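Local coordinates for protein beta-lactamase (Nostoc sp., PDB 6NHS) that probably hydrolyses the beta-lactam ring of penicillin-like antibiotics, as a class D member of the serine beta-lactamase family, at residues Trp98-Asn103 against Phe108-Val113. Numbering follows the deposited sequence. Where two conformers were deposited one is given.
With EDO (1,2-ethanediol), chain D.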
loop_
_atom_site.group_PDB
_atom_site.type_symbol
_atom_site.label_atom_id
_atom_site.label_comp_id
_atom_site.label_asym_id
_atom_site.label_seq_id
_atom_site.Cartn_x
_atom_site.Cartn_y
_atom_site.Cartn_z
ATOM N N TRP A 98 5.750 17.293 -5.262
ATOM C CA TRP A 98 5.705 17.387 -3.808
ATOM C C TRP A 98 5.796 18.822 -3.306
ATOM O O TRP A 98 5.436 19.086 -2.153
ATOM C CB TRP A 98 6.854 16.589 -3.185
ATOM C CG TRP A 98 6.738 15.102 -3.320
ATOM C CD1 TRP A 98 5.725 14.399 -3.916
ATOM C CD2 TRP A 98 7.673 14.133 -2.838
ATOM N NE1 TRP A 98 5.975 13.050 -3.830
ATOM C CE2 TRP A 98 7.161 12.859 -3.169
ATOM C CE3 TRP A 98 8.893 14.216 -2.158
ATOM C CZ2 TRP A 98 7.828 11.675 -2.837
ATOM C CZ3 TRP A 98 9.554 13.039 -1.830
ATOM C CH2 TRP A 98 9.017 11.784 -2.172
ATOM N N ASN A 99 6.294 19.744 -4.125
ATOM C CA ASN A 99 6.523 21.121 -3.683
ATOM C C ASN A 99 5.307 21.999 -3.957
ATOM O O ASN A 99 5.399 23.045 -4.599
ATOM C CB ASN A 99 7.772 21.674 -4.359
ATOM C CG ASN A 99 9.009 20.853 -4.050
ATOM O OD1 ASN A 99 9.170 20.348 -2.938
ATOM N ND2 ASN A 99 9.890 20.710 -5.039
ATOM N N GLN A 100 4.155 21.582 -3.437
ATOM C CA GLN A 100 2.911 22.298 -3.671
ATOM C C GLN A 100 1.902 21.865 -2.622
ATOM O O GLN A 100 1.977 20.753 -2.097
ATOM C CB GLN A 100 2.360 22.017 -5.072
ATOM C CG GLN A 100 1.936 20.575 -5.259
ATOM C CD GLN A 100 1.512 20.263 -6.680
ATOM O OE1 GLN A 100 1.341 21.164 -7.494
ATOM N NE2 GLN A 100 1.340 18.976 -6.984
ATOM N N ASP A 101 0.951 22.751 -2.332
ATOM C CA ASP A 101 -0.158 22.393 -1.448
ATOM C C ASP A 101 -0.917 21.205 -2.032
ATOM O O ASP A 101 -0.983 21.027 -3.250
ATOM C CB ASP A 101 -1.132 23.570 -1.276
ATOM C CG ASP A 101 -0.468 24.835 -0.762
ATOM O OD1 ASP A 101 0.629 24.771 -0.176
ATOM O OD2 ASP A 101 -1.077 25.910 -0.925
ATOM N N THR A 102 -1.505 20.378 -1.168
ATOM C CA THR A 102 -2.164 19.184 -1.690
ATOM C C THR A 102 -3.243 18.720 -0.712
ATOM O O THR A 102 -3.456 19.315 0.347
ATOM C CB THR A 102 -1.129 18.089 -1.990
ATOM O OG1 THR A 102 -1.697 17.095 -2.858
ATOM C CG2 THR A 102 -0.639 17.429 -0.707
ATOM N N ASN A 103 -3.956 17.670 -1.104
ATOM C CA ASN A 103 -4.949 17.021 -0.264
ATOM C C ASN A 103 -4.607 15.537 -0.229
ATOM O O ASN A 103 -3.652 15.089 -0.875
ATOM C CB ASN A 103 -6.378 17.289 -0.775
ATOM C CG ASN A 103 -6.629 16.744 -2.188
ATOM O OD1 ASN A 103 -6.218 15.637 -2.527
ATOM N ND2 ASN A 103 -7.338 17.525 -3.008
ATOM N N PHE A 108 -1.877 10.837 -1.902
ATOM C CA PHE A 108 -1.876 9.401 -2.169
ATOM C C PHE A 108 -1.409 9.118 -3.593
ATOM O O PHE A 108 -0.533 8.275 -3.817
ATOM C CB PHE A 108 -3.280 8.838 -1.941
ATOM C CG PHE A 108 -3.333 7.332 -1.835
ATOM C CD1 PHE A 108 -3.544 6.548 -2.961
ATOM C CD2 PHE A 108 -3.186 6.705 -0.602
ATOM C CE1 PHE A 108 -3.599 5.159 -2.863
ATOM C CE2 PHE A 108 -3.240 5.310 -0.500
ATOM C CZ PHE A 108 -3.449 4.543 -1.631
ATOM N N ARG A 109 -1.983 9.832 -4.567
ATOM C CA ARG A 109 -1.604 9.662 -5.969
ATOM C C ARG A 109 -0.113 9.910 -6.188
ATOM O O ARG A 109 0.544 9.183 -6.946
ATOM C CB ARG A 109 -2.438 10.613 -6.832
ATOM C CG ARG A 109 -2.067 10.662 -8.305
ATOM C CD ARG A 109 -2.815 11.804 -8.986
ATOM N NE ARG A 109 -2.612 11.814 -10.433
ATOM C CZ ARG A 109 -3.024 12.788 -11.241
ATOM N NH1 ARG A 109 -3.651 13.848 -10.741
ATOM N NH2 ARG A 109 -2.798 12.704 -12.547
ATOM N N ASN A 110 0.440 10.931 -5.533
ATOM C CA ASN A 110 1.798 11.385 -5.786
ATOM C C ASN A 110 2.816 10.810 -4.814
ATOM O O ASN A 110 3.989 11.181 -4.892
ATOM C CB ASN A 110 1.859 12.921 -5.730
ATOM C CG ASN A 110 1.015 13.582 -6.804
ATOM O OD1 ASN A 110 0.850 13.046 -7.897
ATOM N ND2 ASN A 110 0.479 14.763 -6.495
ATOM N N SER A 111 2.400 9.920 -3.907
ATOM C CA SER A 111 3.280 9.377 -2.868
ATOM C C SER A 111 3.964 10.495 -2.082
ATOM O O SER A 111 5.152 10.422 -1.760
ATOM C CB SER A 111 4.318 8.415 -3.461
ATOM O OG SER A 111 3.700 7.303 -4.081
ATOM N N THR A 112 3.194 11.533 -1.746
ATOM C CA THR A 112 3.738 12.743 -1.125
ATOM C C THR A 112 4.002 12.481 0.354
ATOM O O THR A 112 3.108 12.616 1.191
ATOM C CB THR A 112 2.781 13.911 -1.332
ATOM O OG1 THR A 112 2.482 14.014 -2.731
ATOM C CG2 THR A 112 3.415 15.220 -0.863
ATOM N N VAL A 113 5.255 12.134 0.673
ATOM C CA VAL A 113 5.609 11.678 2.020
ATOM C C VAL A 113 5.336 12.757 3.069
ATOM O O VAL A 113 4.811 12.464 4.149
ATOM C CB VAL A 113 7.081 11.224 2.061
ATOM C CG1 VAL A 113 7.488 10.876 3.496
ATOM C CG2 VAL A 113 7.303 10.027 1.128
HETATM C C1 EDO D . -4.216 25.584 -2.525
HETATM O O1 EDO D . -2.870 26.062 -2.596
HETATM C C2 EDO D . -5.053 26.597 -1.759
HETATM O O2 EDO D . -4.471 26.770 -0.462
HETATM O O HOH W 1 0.771 15.840 -3.585
#
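S111-T112-V113 fits the SxV motif of class D beta-lactamases, and W98 packs its indole against this turn. The indole NE1 donates a hydrogen bond to N110 O over 2.9 Å in a nearly straight line (169°). The oxygen lies in the ring plane, whereas the donor sits 35° above the carbonyl plane. A chi1 of -69° sets W98 CG beside its own backbone N, and from there the indole reaches along the turn with one face over T112. T112 CA stands 3.9 Å from the centroid of the five-membered ring, a CH-pi contact, and farther out W98 CH2 meets V113 CG2 at 4.1 Å. F95 adds an edge-to-face partner to the indole.

Beyond the indole, a single water bridges the two segments. It lies 2.6 Å from T112 OG1 and 2.9 Å from T102 OG1, and it accepts a hydrogen bond from N110 ND2, so three side chains converge on it. The turn itself closes helix 104-110 with a Schellman motif in which S111 takes a positive phi, and helix 113-123 follows directly. S111 OG bonds to K203 NZ and its side chain touches K66 of the probable SxxK motif, an arrangement that fits the SxV motif between two helices at the active site of class D beta-lactamases.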